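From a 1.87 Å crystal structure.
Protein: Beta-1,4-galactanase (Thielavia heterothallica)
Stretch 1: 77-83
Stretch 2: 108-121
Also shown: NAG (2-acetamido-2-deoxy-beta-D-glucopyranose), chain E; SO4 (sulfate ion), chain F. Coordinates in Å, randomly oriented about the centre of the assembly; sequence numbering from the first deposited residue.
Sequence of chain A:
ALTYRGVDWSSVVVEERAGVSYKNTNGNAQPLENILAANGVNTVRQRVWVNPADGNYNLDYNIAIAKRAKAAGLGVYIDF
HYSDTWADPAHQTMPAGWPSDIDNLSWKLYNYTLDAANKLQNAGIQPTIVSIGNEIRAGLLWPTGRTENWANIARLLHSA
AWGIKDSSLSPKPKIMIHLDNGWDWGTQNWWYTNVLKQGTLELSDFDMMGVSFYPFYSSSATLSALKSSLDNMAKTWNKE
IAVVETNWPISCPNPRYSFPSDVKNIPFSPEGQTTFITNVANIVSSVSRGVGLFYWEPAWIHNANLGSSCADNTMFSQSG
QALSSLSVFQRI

Stretch 1 77-83: YIDFHYS
Stretch 2, residues 108-121: KLYNYTLDAANKLQ

Strand 77-80 runs nearly antiparallel to helix 108-121 (phi/psi near -60/-45; 155° between N-to-C directions, axes 11.9 Å apart at closest approach), and the chain narrows the gap as it leaves the strand: CA-CA distances are 9.9 Å for Ile78-Ala117, 8.6 Å for Phe80-Thr113 and 8.1 Å for Tyr82-Leu109. Tyr82 and Phe80 are the most covered (79 and 76 Å²). The strand is extended and alternating, so Ile78 (m, m) and Phe80 (chi1 m, chi2 -62°) point toward the helix, while Tyr77 and Asp79 make no contact with it. The CA-to-CB bond of Tyr82 (phi/psi 48/51; chi1 m, chi2 -46°) points sideways, but the end of its side chain comes nearer the helix. There Tyr82 OH donates a hydrogen bond to Thr113 OG1 (2.9 Å; chi1 m), which in turn donates to Leu109 O (2.8 Å), so both buried hydroxyls are satisfied. Leu109 (t, p) lays CD1 over one face of the Tyr82 ring, 3.5 Å from its centroid. Tyr112 (chi1 t, chi2 81°) meets the Tyr82 ring rim to rim, CE2 to Tyr82 CE1 3.6 Å, and forms an offset edge-to-face pair with Phe80, the edge of Tyr112 toward the face of Phe80, centroids 5.7 Å apart, planes at 71°. The O of a water accepts from Tyr82 N (2.9 Å) and hydrogen-bonds Tyr112 OH (2.8 Å). Phe80 CZ packs on the methyl of Ala116, CZ to CB 3.7 Å; farther along, Ile78 CG1 packs against Leu120 CD1 (4.2 Å). The contact buries 353 Å², both sides summed.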

# COMPACT_ATOMS: atom_id res chain seq x y z
N TYR A 77 6.04 5.25 -4.06
CA TYR A 77 5.00 4.32 -4.48
C TYR A 77 3.68 5.07 -4.27
O TYR A 77 3.27 5.32 -3.14
CB TYR A 77 5.10 3.05 -3.61
CG TYR A 77 3.93 2.07 -3.56
CD1 TYR A 77 2.72 2.31 -4.21
CD2 TYR A 77 4.03 0.92 -2.78
CE1 TYR A 77 1.63 1.43 -4.07
CE2 TYR A 77 2.96 0.04 -2.63
CZ TYR A 77 1.76 0.30 -3.27
OH TYR A 77 0.70 -0.54 -3.05
N ILE A 78 3.05 5.46 -5.38
CA ILE A 78 1.79 6.18 -5.33
C ILE A 78 0.61 5.21 -5.31
O ILE A 78 0.48 4.36 -6.19
CB ILE A 78 1.64 7.13 -6.55
CG1 ILE A 78 2.63 8.29 -6.44
CG2 ILE A 78 0.20 7.64 -6.65
CD1 ILE A 78 2.36 9.23 -5.27
N ASP A 79 -0.24 5.34 -4.30
CA ASP A 79 -1.40 4.48 -4.15
C ASP A 79 -2.68 5.28 -4.39
O ASP A 79 -3.17 5.96 -3.50
CB ASP A 79 -1.40 3.87 -2.74
CG ASP A 79 -2.67 3.09 -2.43
OD1 ASP A 79 -3.43 2.75 -3.36
OD2 ASP A 79 -2.89 2.79 -1.23
N PHE A 80 -3.20 5.21 -5.62
CA PHE A 80 -4.43 5.91 -5.96
C PHE A 80 -5.62 5.18 -5.35
O PHE A 80 -5.84 4.01 -5.67
CB PHE A 80 -4.65 5.96 -7.47
CG PHE A 80 -3.77 6.94 -8.19
CD1 PHE A 80 -3.85 8.30 -7.91
CD2 PHE A 80 -2.89 6.51 -9.18
CE1 PHE A 80 -3.06 9.22 -8.60
CE2 PHE A 80 -2.09 7.42 -9.89
CZ PHE A 80 -2.18 8.78 -9.60
N HIS A 81 -6.37 5.85 -4.49
CA HIS A 81 -7.56 5.23 -3.90
C HIS A 81 -8.77 5.48 -4.80
O HIS A 81 -9.81 4.83 -4.65
CB HIS A 81 -7.85 5.80 -2.50
CG HIS A 81 -7.01 5.21 -1.42
ND1 HIS A 81 -7.50 4.93 -0.16
CD2 HIS A 81 -5.70 4.83 -1.40
CE1 HIS A 81 -6.54 4.42 0.59
NE2 HIS A 81 -5.44 4.34 -0.14
N TYR A 82 -8.62 6.41 -5.75
CA TYR A 82 -9.71 6.75 -6.65
C TYR A 82 -11.00 6.98 -5.86
O TYR A 82 -12.05 6.41 -6.16
CB TYR A 82 -9.92 5.66 -7.71
CG TYR A 82 -8.76 5.50 -8.67
CD1 TYR A 82 -8.17 6.62 -9.26
CD2 TYR A 82 -8.28 4.24 -9.03
CE1 TYR A 82 -7.13 6.48 -10.19
CE2 TYR A 82 -7.24 4.09 -9.96
CZ TYR A 82 -6.68 5.22 -10.53
OH TYR A 82 -5.67 5.09 -11.47
N SER A 83 -10.88 7.82 -4.84
CA SER A 83 -11.98 8.18 -3.97
C SER A 83 -11.55 9.45 -3.26
O SER A 83 -10.37 9.80 -3.28
CB SER A 83 -12.24 7.07 -2.95
OG SER A 83 -13.33 7.41 -2.11
N LYS A 108 -13.29 9.54 -17.38
CA LYS A 108 -12.94 10.40 -16.25
C LYS A 108 -11.72 9.82 -15.54
O LYS A 108 -10.79 10.53 -15.19
CB LYS A 108 -14.10 10.46 -15.25
CG LYS A 108 -14.30 11.79 -14.53
CD LYS A 108 -13.02 12.56 -14.26
CE LYS A 108 -13.34 13.89 -13.59
NZ LYS A 108 -12.24 14.88 -13.69
N LEU A 109 -11.76 8.51 -15.32
CA LEU A 109 -10.69 7.80 -14.64
C LEU A 109 -9.38 7.92 -15.41
O LEU A 109 -8.32 8.12 -14.83
CB LEU A 109 -11.06 6.33 -14.46
CG LEU A 109 -10.05 5.46 -13.71
CD1 LEU A 109 -9.74 6.08 -12.35
CD2 LEU A 109 -10.61 4.06 -13.54
N TYR A 110 -9.47 7.80 -16.73
CA TYR A 110 -8.30 7.92 -17.58
C TYR A 110 -7.75 9.34 -17.49
O TYR A 110 -6.55 9.53 -17.27
CB TYR A 110 -8.66 7.58 -19.02
CG TYR A 110 -7.58 7.90 -20.03
CD1 TYR A 110 -7.54 9.15 -20.65
CD2 TYR A 110 -6.61 6.96 -20.37
CE1 TYR A 110 -6.55 9.46 -21.59
CE2 TYR A 110 -5.61 7.26 -21.31
CZ TYR A 110 -5.60 8.51 -21.91
OH TYR A 110 -4.63 8.82 -22.84
N ASN A 111 -8.62 10.33 -17.64
CA ASN A 111 -8.23 11.74 -17.56
C ASN A 111 -7.57 12.07 -16.23
O ASN A 111 -6.52 12.72 -16.19
CB ASN A 111 -9.44 12.66 -17.72
CG ASN A 111 -10.02 12.64 -19.12
OD1 ASN A 111 -9.43 12.08 -20.04
ND2 ASN A 111 -11.18 13.28 -19.27
N TYR A 112 -8.21 11.64 -15.14
CA TYR A 112 -7.69 11.89 -13.80
C TYR A 112 -6.30 11.29 -13.60
O TYR A 112 -5.39 11.96 -13.10
CB TYR A 112 -8.63 11.31 -12.74
CG TYR A 112 -8.01 11.24 -11.36
CD1 TYR A 112 -7.95 12.37 -10.54
CD2 TYR A 112 -7.44 10.06 -10.89
CE1 TYR A 112 -7.33 12.31 -9.28
CE2 TYR A 112 -6.82 9.99 -9.64
CZ TYR A 112 -6.77 11.12 -8.84
OH TYR A 112 -6.16 11.05 -7.60
N THR A 113 -6.15 10.03 -13.98
CA THR A 113 -4.88 9.34 -13.82
C THR A 113 -3.80 9.97 -14.71
O THR A 113 -2.67 10.20 -14.26
CB THR A 113 -5.03 7.85 -14.18
OG1 THR A 113 -6.06 7.27 -13.36
CG2 THR A 113 -3.72 7.11 -13.94
N LEU A 114 -4.16 10.26 -15.95
CA LEU A 114 -3.22 10.88 -16.88
C LEU A 114 -2.77 12.23 -16.33
O LEU A 114 -1.58 12.54 -16.29
CB LEU A 114 -3.89 11.08 -18.25
CG LEU A 114 -3.10 11.86 -19.31
CD1 LEU A 114 -1.77 11.17 -19.59
CD2 LEU A 114 -3.93 11.97 -20.58
N ASP A 115 -3.74 13.04 -15.89
CA ASP A 115 -3.47 14.36 -15.33
C ASP A 115 -2.56 14.27 -14.11
O ASP A 115 -1.56 15.00 -14.02
CB ASP A 115 -4.79 15.03 -14.94
CG ASP A 115 -4.57 16.38 -14.28
OD1 ASP A 115 -4.15 17.33 -14.98
OD2 ASP A 115 -4.81 16.49 -13.05
N ALA A 116 -2.90 13.39 -13.17
CA ALA A 116 -2.09 13.23 -11.97
C ALA A 116 -0.67 12.81 -12.32
O ALA A 116 0.30 13.34 -11.78
CB ALA A 116 -2.73 12.19 -11.05
N ALA A 117 -0.54 11.85 -13.23
CA ALA A 117 0.77 11.36 -13.66
C ALA A 117 1.61 12.48 -14.26
O ALA A 117 2.80 12.60 -13.96
CB ALA A 117 0.61 10.23 -14.67
N ASN A 118 0.99 13.30 -15.11
CA ASN A 118 1.71 14.41 -15.73
C ASN A 118 2.13 15.45 -14.70
O ASN A 118 3.22 16.01 -14.78
CB ASN A 118 0.85 15.08 -16.81
CG ASN A 118 0.66 14.21 -18.03
OD1 ASN A 118 1.50 13.37 -18.34
ND2 ASN A 118 -0.44 14.41 -18.74
N LYS A 119 1.27 15.70 -13.72
CA LYS A 119 1.60 16.67 -12.68
C LYS A 119 2.75 16.17 -11.82
O LYS A 119 3.59 16.95 -11.38
CB LYS A 119 0.37 16.96 -11.81
CG LYS A 119 -0.68 17.79 -12.54
CD LYS A 119 -1.92 18.04 -11.70
CE LYS A 119 -2.94 18.88 -12.46
NZ LYS A 119 -4.24 18.95 -11.75
N LEU A 120 2.80 14.86 -11.61
CA LEU A 120 3.88 14.27 -10.83
C LEU A 120 5.18 14.44 -11.63
O LEU A 120 6.20 14.88 -11.10
CB LEU A 120 3.62 12.78 -10.58
CG LEU A 120 2.57 12.50 -9.50
CD1 LEU A 120 2.11 11.05 -9.57
CD2 LEU A 120 3.16 12.82 -8.14
N GLN A 121 5.12 14.11 -12.92
CA GLN A 121 6.27 14.24 -13.80
C GLN A 121 6.78 15.68 -13.80
O GLN A 121 7.98 15.93 -13.68
CB GLN A 121 5.88 13.83 -15.23
CG GLN A 121 6.92 14.12 -16.31
CD GLN A 121 8.25 13.43 -16.07
OE1 GLN A 121 8.31 12.34 -15.49
NE2 GLN A 121 9.33 14.06 -16.52
C1 NAG E . -11.60 13.75 -20.57
C2 NAG E . -13.05 14.24 -20.47
C3 NAG E . -13.52 14.80 -21.82
C4 NAG E . -12.53 15.84 -22.35
C5 NAG E . -11.11 15.27 -22.35
C6 NAG E . -10.08 16.30 -22.76
C7 NAG E . -14.61 13.20 -18.95
C8 NAG E . -15.75 12.20 -18.79
N2 NAG E . -13.90 13.14 -20.07
O3 NAG E . -14.80 15.39 -21.67
O4 NAG E . -12.89 16.22 -23.67
O5 NAG E . -10.75 14.81 -21.03
O6 NAG E . -8.87 15.67 -23.18
O7 NAG E . -14.38 14.02 -18.06
S SO4 F . -11.37 15.95 -10.45
O1 SO4 F . -10.43 14.72 -10.90
O2 SO4 F . -11.81 16.57 -11.69
O3 SO4 F . -12.37 15.51 -9.72
O4 SO4 F . -10.45 16.84 -9.79
O HOH W 1 -6.95 8.78 -6.11